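Local coordinates for nitroreductase family protein (Sphingopyxis sp., PDB 7DP1), which probably reduces nitro groups of dinitroaniline herbicides, using NADPH as electron donor and a bound flavin mononucleotide as cofactor, at residues 33-36 and 37-41; 61-64 and 65-69; 95-98 and 99-102. The protein carries 1 engineered substitution. All blocks are in the same frame, centred on the assembly; numbering follows the deposited sequence.

Overall arrangement
The three contacts come in series along the chain: contact 1 in helix 31-41, contact 2 in helix 60-74 and contact 3 in helix 96-109 and the residue before it. Contacts 1 and 2 have centres about 24 Å apart and both pack on strand 136-143 of the four-stranded antiparallel sheet. Contact 3 lies across the chain's centre from both, its centre about 34 Å from that of contact 1 and about 33 Å from that of contact 2. All three reach the second subunit, as expected of the intertwined dimers of flavin-dependent nitroreductases. The side chain of R100 in contact 3 comes within about 7 Å of a bound flavin mononucleotide.

Contact 1. Residues 33-36 and 37-41; sequences LLAR and IFEIA
L33 and I37 stand one helical turn apart, and their side chains meet at a slant, CG of L33 lying 4.2 Å from CD1 of I37. With CG1 beside the backbone N (chi1 -76°), I37 turns CG1 and CD1 back toward L33. I37 CG1 also rests 3.5 Å from L33 O, the same carbonyl that accepts the I37 N-H at 2.8 Å. At the next residue, F38 lays its ring against the backbone of L34: L34 O sits 3.2 Å above the ring plane, displaced toward the rim, and accepts the F38 N-H at 3.0 Å. The leucine side chain itself only brushes the ring, with L34 CB 4.4 Å from F38 CE2. These i to i+4 pairs are the regular repeat of an alpha helix, here helix 31-41, whose apolar side is shared between several neighbours. I37 packs on L164 and L165 of helix 148-167, while L34 and F38 reach V136 and L138 of strand 136-143. The second subunit adds its W228 against L34 and its L222 against F38, so this helix lies partly in the dimer interface. I40 extends CG1 back to 3.4 Å from R36 O, and its side chain also packs on S12 of the second subunit. On the exposed side R36 folds back along the helix at chi3, -40°, bringing one face of its guanidinium over L33 CA, which lies 3.4 Å above the plane, offset toward the rim; R36 NH2 makes a long, weak ion pair with D30.

Contact 2. Residues 61-64 and 65-69; sequences ERWQ and AVQDA
Q67 reaches back along its helix to W63, laying its side-chain amide over the indole. From CB, 3.5 Å from Q64 O, the chain leaves with CG beside the backbone N and then runs extended. CG passes over the six-membered ring in a CH-pi contact, 3.9 Å from the W63 ring centroid and 19° off its normal. CD continues across the same face, 3.9 Å from W63 CZ2, and the amide plane is 28° from that of the ring, a tilted stack. Q67 OE1 lies 4.0 Å from Q64 NE2, the two amides crossing at a slant. The amide nitrogen of Q67 ends 3.3 Å above the plane of the indole, over its centre. Q67 NE2 donates to W63 O at 2.9 Å, in a nearly straight bond of 164°. That carbonyl oxygen lies in the Q67 amide plane, yet is itself met from above the carbonyl plane; it also accepts a weak bond from Q67 N, so the backbone N-H and one side-chain N-H of Q67 converge on it. This is an i to i+4 aromatic-amide pairing on the side of an alpha helix, helix 60-74. The indole is buried, with NE1 bonded to A134 O and the side chain against M137 of strand 136-143. With an alanine here instead of W63, the Q67 amide would probably lose the surface it lies on and be freer to turn away from the backbone carbonyl at this position, and A134 O would be left without its indole donor. Beside this pair, R62 bends at chi2 and chi3, setting A65 CB at its guanidinium edge, 3.3 Å from R62 NH1, while R62 NE bonds to Q229 of the second subunit. V66 turns to L189 of helix 182-189 and F139 of strand 136-143.

Contact 3. Residues 95-98 and 99-102; sequences PWDS and RRFG
D97 and R100 form a side-on salt bridge in which NE and NH2 of the arginine both grip one oxygen, D97 OD1. R100 NH2 donates at 3.0 Å, nearly along the C-O axis of D97 OD1, and R100 NE at 3.1 Å from above the carboxylate plane, the D97 carboxylate and R100 guanidinium planes standing 68° apart. R100 CG sits between N and the carbonyl carbon (chi1 49°), and the chain then runs extended, which brings NE and NH2 to D97 OD1 with that oxygen in the guanidinium plane. D97 CG lies in plane at the edge of the F101 ring. S98 OG donates to P95 O at 2.8 Å, and a turn on G102 N bonds to S98 O at 3.0 Å. R99 runs extended beside P95 and W96, pointing the same way as both; W96 CD1 sits 3.8 Å above the R99 guanidinium plane, toward the rim. R99 NE is buried without a partner, but R99 NH1 bonds to L50 O of the second subunit. Helix 96-109 thus borders the flavin site at the subunit interface, W96 on M146, R99 on the flavin-pocket residue N49 and R100 on G48, all of the second subunit, while L92 and the engineered A88, both in loops of the same chain, pack against R100.

Contact 1. Residues 33-36 and 37-41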
# COMPACT_ATOMS: atom_id res chain seq x y z
N LEU A 33 2.94 11.48 -20.09
CA LEU A 33 3.76 11.14 -18.94
C LEU A 33 2.96 10.32 -17.92
O LEU A 33 3.46 9.33 -17.39
CB LEU A 33 4.33 12.39 -18.27
CG LEU A 33 5.24 12.08 -17.08
CD1 LEU A 33 6.37 11.16 -17.52
CD2 LEU A 33 5.79 13.35 -16.49
N LEU A 34 1.73 10.74 -17.65
CA LEU A 34 0.86 10.01 -16.72
C LEU A 34 0.70 8.58 -17.18
O LEU A 34 0.77 7.63 -16.37
CB LEU A 34 -0.51 10.66 -16.59
CG LEU A 34 -0.69 11.79 -15.58
CD1 LEU A 34 -2.17 12.16 -15.45
CD2 LEU A 34 -0.14 11.34 -14.23
N ALA A 35 0.48 8.41 -18.47
CA ALA A 35 0.34 7.08 -19.05
C ALA A 35 1.61 6.29 -18.81
O ALA A 35 1.53 5.13 -18.46
CB ALA A 35 0.06 7.14 -20.53
N ARG A 36 2.77 6.92 -19.03
CA ARG A 36 4.03 6.25 -18.78
C ARG A 36 4.22 5.94 -17.26
O ARG A 36 4.88 4.94 -16.91
CB ARG A 36 5.24 7.01 -19.31
CG ARG A 36 5.36 6.84 -20.83
CD ARG A 36 6.50 7.61 -21.40
NE ARG A 36 6.70 8.93 -20.83
CZ ARG A 36 6.34 10.05 -21.44
NH1 ARG A 36 5.75 10.00 -22.63
NH2 ARG A 36 6.59 11.22 -20.89
N ILE A 37 3.70 6.78 -16.36
CA ILE A 37 3.85 6.46 -14.96
C ILE A 37 3.01 5.20 -14.61
O ILE A 37 3.47 4.32 -13.86
CB ILE A 37 3.51 7.70 -14.10
CG1 ILE A 37 4.70 8.65 -14.20
CG2 ILE A 37 3.20 7.31 -12.65
CD1 ILE A 37 4.59 9.98 -13.51
N PHE A 38 1.81 5.10 -15.16
CA PHE A 38 0.93 3.99 -14.87
C PHE A 38 1.40 2.60 -15.38
O PHE A 38 1.17 1.61 -14.69
CB PHE A 38 -0.46 4.32 -15.42
CG PHE A 38 -1.16 5.47 -14.71
CD1 PHE A 38 -0.94 5.73 -13.36
CD2 PHE A 38 -2.04 6.28 -15.41
CE1 PHE A 38 -1.61 6.78 -12.73
CE2 PHE A 38 -2.72 7.32 -14.79
CZ PHE A 38 -2.51 7.58 -13.45
N GLU A 39 2.08 2.49 -16.54
CA GLU A 39 2.55 1.14 -16.97
C GLU A 39 3.60 0.62 -16.02
O GLU A 39 3.66 -0.58 -15.77
CB GLU A 39 3.15 1.07 -18.38
CG GLU A 39 2.30 1.61 -19.43
CD GLU A 39 2.77 2.98 -19.66
OE1 GLU A 39 3.41 3.49 -18.72
OE2 GLU A 39 2.54 3.61 -20.73
N ILE A 40 4.45 1.52 -15.51
CA ILE A 40 5.49 1.11 -14.55
C ILE A 40 4.89 0.78 -13.19
O ILE A 40 5.29 -0.20 -12.55
CB ILE A 40 6.57 2.19 -14.37
CG1 ILE A 40 7.14 2.63 -15.72
CG2 ILE A 40 7.68 1.64 -13.50
CD1 ILE A 40 8.16 3.74 -15.61
N ALA A 41 3.92 1.58 -12.75
CA ALA A 41 3.26 1.34 -11.46
C ALA A 41 2.55 -0.01 -11.44
O ALA A 41 2.35 -0.61 -10.40
CB ALA A 41 2.27 2.45 -11.14

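Contact 2. Residues 61-64 and 65-69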
# COMPACT_ATOMS: atom_id res chain seq x y z
N GLU A 61 -13.18 19.69 -17.56
CA GLU A 61 -14.62 19.83 -17.30
C GLU A 61 -15.21 18.69 -16.46
O GLU A 61 -16.11 18.92 -15.64
CB GLU A 61 -15.36 19.91 -18.64
CG GLU A 61 -16.69 19.16 -18.72
CD GLU A 61 -17.79 19.73 -17.83
OE1 GLU A 61 -17.65 20.88 -17.36
OE2 GLU A 61 -18.79 19.01 -17.60
N ARG A 62 -14.73 17.47 -16.69
CA ARG A 62 -15.18 16.31 -15.93
C ARG A 62 -14.80 16.45 -14.47
O ARG A 62 -15.60 16.26 -13.56
CB ARG A 62 -14.58 15.04 -16.50
CG ARG A 62 -15.00 14.78 -17.95
CD ARG A 62 -16.47 14.45 -18.05
NE ARG A 62 -16.83 13.41 -17.11
CZ ARG A 62 -17.61 13.59 -16.05
NH1 ARG A 62 -18.13 14.79 -15.81
NH2 ARG A 62 -17.87 12.57 -15.24
N TRP A 63 -13.54 16.81 -14.26
CA TRP A 63 -12.99 17.06 -12.95
C TRP A 63 -13.78 18.22 -12.32
O TRP A 63 -13.98 18.26 -11.11
CB TRP A 63 -11.48 17.32 -13.08
CG TRP A 63 -10.70 17.84 -11.91
CD1 TRP A 63 -9.64 18.70 -11.98
CD2 TRP A 63 -10.89 17.55 -10.51
NE1 TRP A 63 -9.15 18.96 -10.72
CE2 TRP A 63 -9.90 18.28 -9.80
CE3 TRP A 63 -11.79 16.77 -9.79
CZ2 TRP A 63 -9.80 18.24 -8.41
CZ3 TRP A 63 -11.69 16.74 -8.41
CH2 TRP A 63 -10.71 17.47 -7.74
N GLN A 64 -14.28 19.14 -13.14
CA GLN A 64 -15.12 20.22 -12.60
C GLN A 64 -16.52 19.74 -12.21
O GLN A 64 -17.09 20.23 -11.24
CB GLN A 64 -15.27 21.36 -13.62
CG GLN A 64 -14.40 22.56 -13.34
CD GLN A 64 -14.74 23.21 -12.01
OE1 GLN A 64 -15.91 23.30 -11.64
NE2 GLN A 64 -13.72 23.65 -11.29
N ALA A 65 -17.07 18.79 -12.96
CA ALA A 65 -18.38 18.22 -12.63
C ALA A 65 -18.33 17.48 -11.28
O ALA A 65 -19.21 17.66 -10.43
CB ALA A 65 -18.85 17.30 -13.74
N VAL A 66 -17.31 16.65 -11.08
CA VAL A 66 -17.18 15.95 -9.80
C VAL A 66 -17.14 16.95 -8.67
O VAL A 66 -17.80 16.77 -7.65
CB VAL A 66 -15.91 15.05 -9.75
CG1 VAL A 66 -15.80 14.33 -8.40
CG2 VAL A 66 -15.91 14.07 -10.90
N GLN A 67 -16.41 18.04 -8.86
CA GLN A 67 -16.29 19.07 -7.83
C GLN A 67 -17.62 19.71 -7.46
O GLN A 67 -17.89 19.94 -6.28
CB GLN A 67 -15.30 20.14 -8.26
CG GLN A 67 -13.84 19.70 -8.10
CD GLN A 67 -12.86 20.69 -8.70
OE1 GLN A 67 -12.45 21.64 -8.04
NE2 GLN A 67 -12.48 20.47 -9.95
N ASP A 68 -18.46 19.95 -8.47
CA ASP A 68 -19.72 20.67 -8.27
C ASP A 68 -20.73 19.78 -7.57
O ASP A 68 -21.47 20.22 -6.69
CB ASP A 68 -20.28 21.14 -9.61
CG ASP A 68 -19.45 22.24 -10.24
OD1 ASP A 68 -18.59 22.82 -9.55
OD2 ASP A 68 -19.68 22.53 -11.44
N ALA A 69 -20.77 18.52 -8.00
CA ALA A 69 -21.67 17.55 -7.41
C ALA A 69 -21.37 17.36 -5.94
O ALA A 69 -22.27 17.34 -5.11
CB ALA A 69 -21.57 16.24 -8.15

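Contact 3. Residues 95-98 and 99-102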
# COMPACT_ATOMS: atom_id res chain seq x y z
N PRO A 95 -1.62 5.38 20.60
CA PRO A 95 -0.77 6.46 20.08
C PRO A 95 -1.32 7.11 18.83
O PRO A 95 -0.98 8.25 18.51
CB PRO A 95 0.55 5.74 19.77
CG PRO A 95 0.12 4.38 19.39
CD PRO A 95 -1.02 4.06 20.34
N TRP A 96 -2.18 6.39 18.13
CA TRP A 96 -2.60 6.77 16.80
C TRP A 96 -3.32 8.11 16.76
O TRP A 96 -3.09 8.92 15.87
CB TRP A 96 -3.50 5.69 16.21
CG TRP A 96 -2.79 4.40 16.08
CD1 TRP A 96 -1.83 4.09 15.17
CD2 TRP A 96 -2.95 3.26 16.92
NE1 TRP A 96 -1.38 2.80 15.39
CE2 TRP A 96 -2.06 2.27 16.45
CE3 TRP A 96 -3.77 2.96 18.01
CZ2 TRP A 96 -1.97 1.01 17.04
CZ3 TRP A 96 -3.67 1.71 18.60
CH2 TRP A 96 -2.78 0.75 18.11
N ASP A 97 -4.18 8.37 17.73
CA ASP A 97 -4.99 9.55 17.61
C ASP A 97 -4.14 10.82 17.78
O ASP A 97 -4.41 11.82 17.11
CB ASP A 97 -6.13 9.52 18.64
CG ASP A 97 -7.23 10.50 18.31
OD1 ASP A 97 -7.92 10.27 17.28
OD2 ASP A 97 -7.42 11.47 19.07
N SER A 98 -3.08 10.76 18.58
CA SER A 98 -2.21 11.93 18.71
C SER A 98 -1.43 12.21 17.43
O SER A 98 -1.14 13.35 17.10
CB SER A 98 -1.26 11.77 19.91
OG SER A 98 -0.39 10.66 19.76
N ARG A 99 -1.16 11.16 16.65
CA ARG A 99 -0.39 11.30 15.42
C ARG A 99 -1.06 12.21 14.40
O ARG A 99 -0.41 13.09 13.83
CB ARG A 99 -0.13 9.91 14.81
CG ARG A 99 0.70 9.01 15.71
CD ARG A 99 0.88 7.59 15.13
NE ARG A 99 1.58 6.71 16.07
CZ ARG A 99 2.03 5.49 15.79
NH1 ARG A 99 1.87 4.97 14.58
NH2 ARG A 99 2.64 4.79 16.73
N ARG A 100 -2.36 12.03 14.17
CA ARG A 100 -3.05 12.83 13.16
C ARG A 100 -3.23 14.30 13.55
O ARG A 100 -3.23 15.17 12.68
CB ARG A 100 -4.41 12.22 12.80
CG ARG A 100 -5.32 11.82 13.94
CD ARG A 100 -6.66 11.40 13.33
NE ARG A 100 -7.68 11.12 14.33
CZ ARG A 100 -8.98 11.04 14.08
NH1 ARG A 100 -9.43 11.22 12.84
NH2 ARG A 100 -9.83 10.78 15.06
N PHE A 101 -3.41 14.57 14.83
CA PHE A 101 -3.59 15.95 15.24
C PHE A 101 -2.25 16.68 15.25
O PHE A 101 -2.20 17.88 14.99
CB PHE A 101 -4.29 16.00 16.59
CG PHE A 101 -5.70 15.49 16.53
CD1 PHE A 101 -6.66 16.19 15.82
CD2 PHE A 101 -6.04 14.30 17.14
CE1 PHE A 101 -7.95 15.71 15.74
CE2 PHE A 101 -7.33 13.82 17.06
CZ PHE A 101 -8.29 14.53 16.37
N GLY A 102 -1.18 15.94 15.51
CA GLY A 102 0.16 16.48 15.45
C GLY A 102 0.56 16.92 14.06
O GLY A 102 1.19 17.96 13.89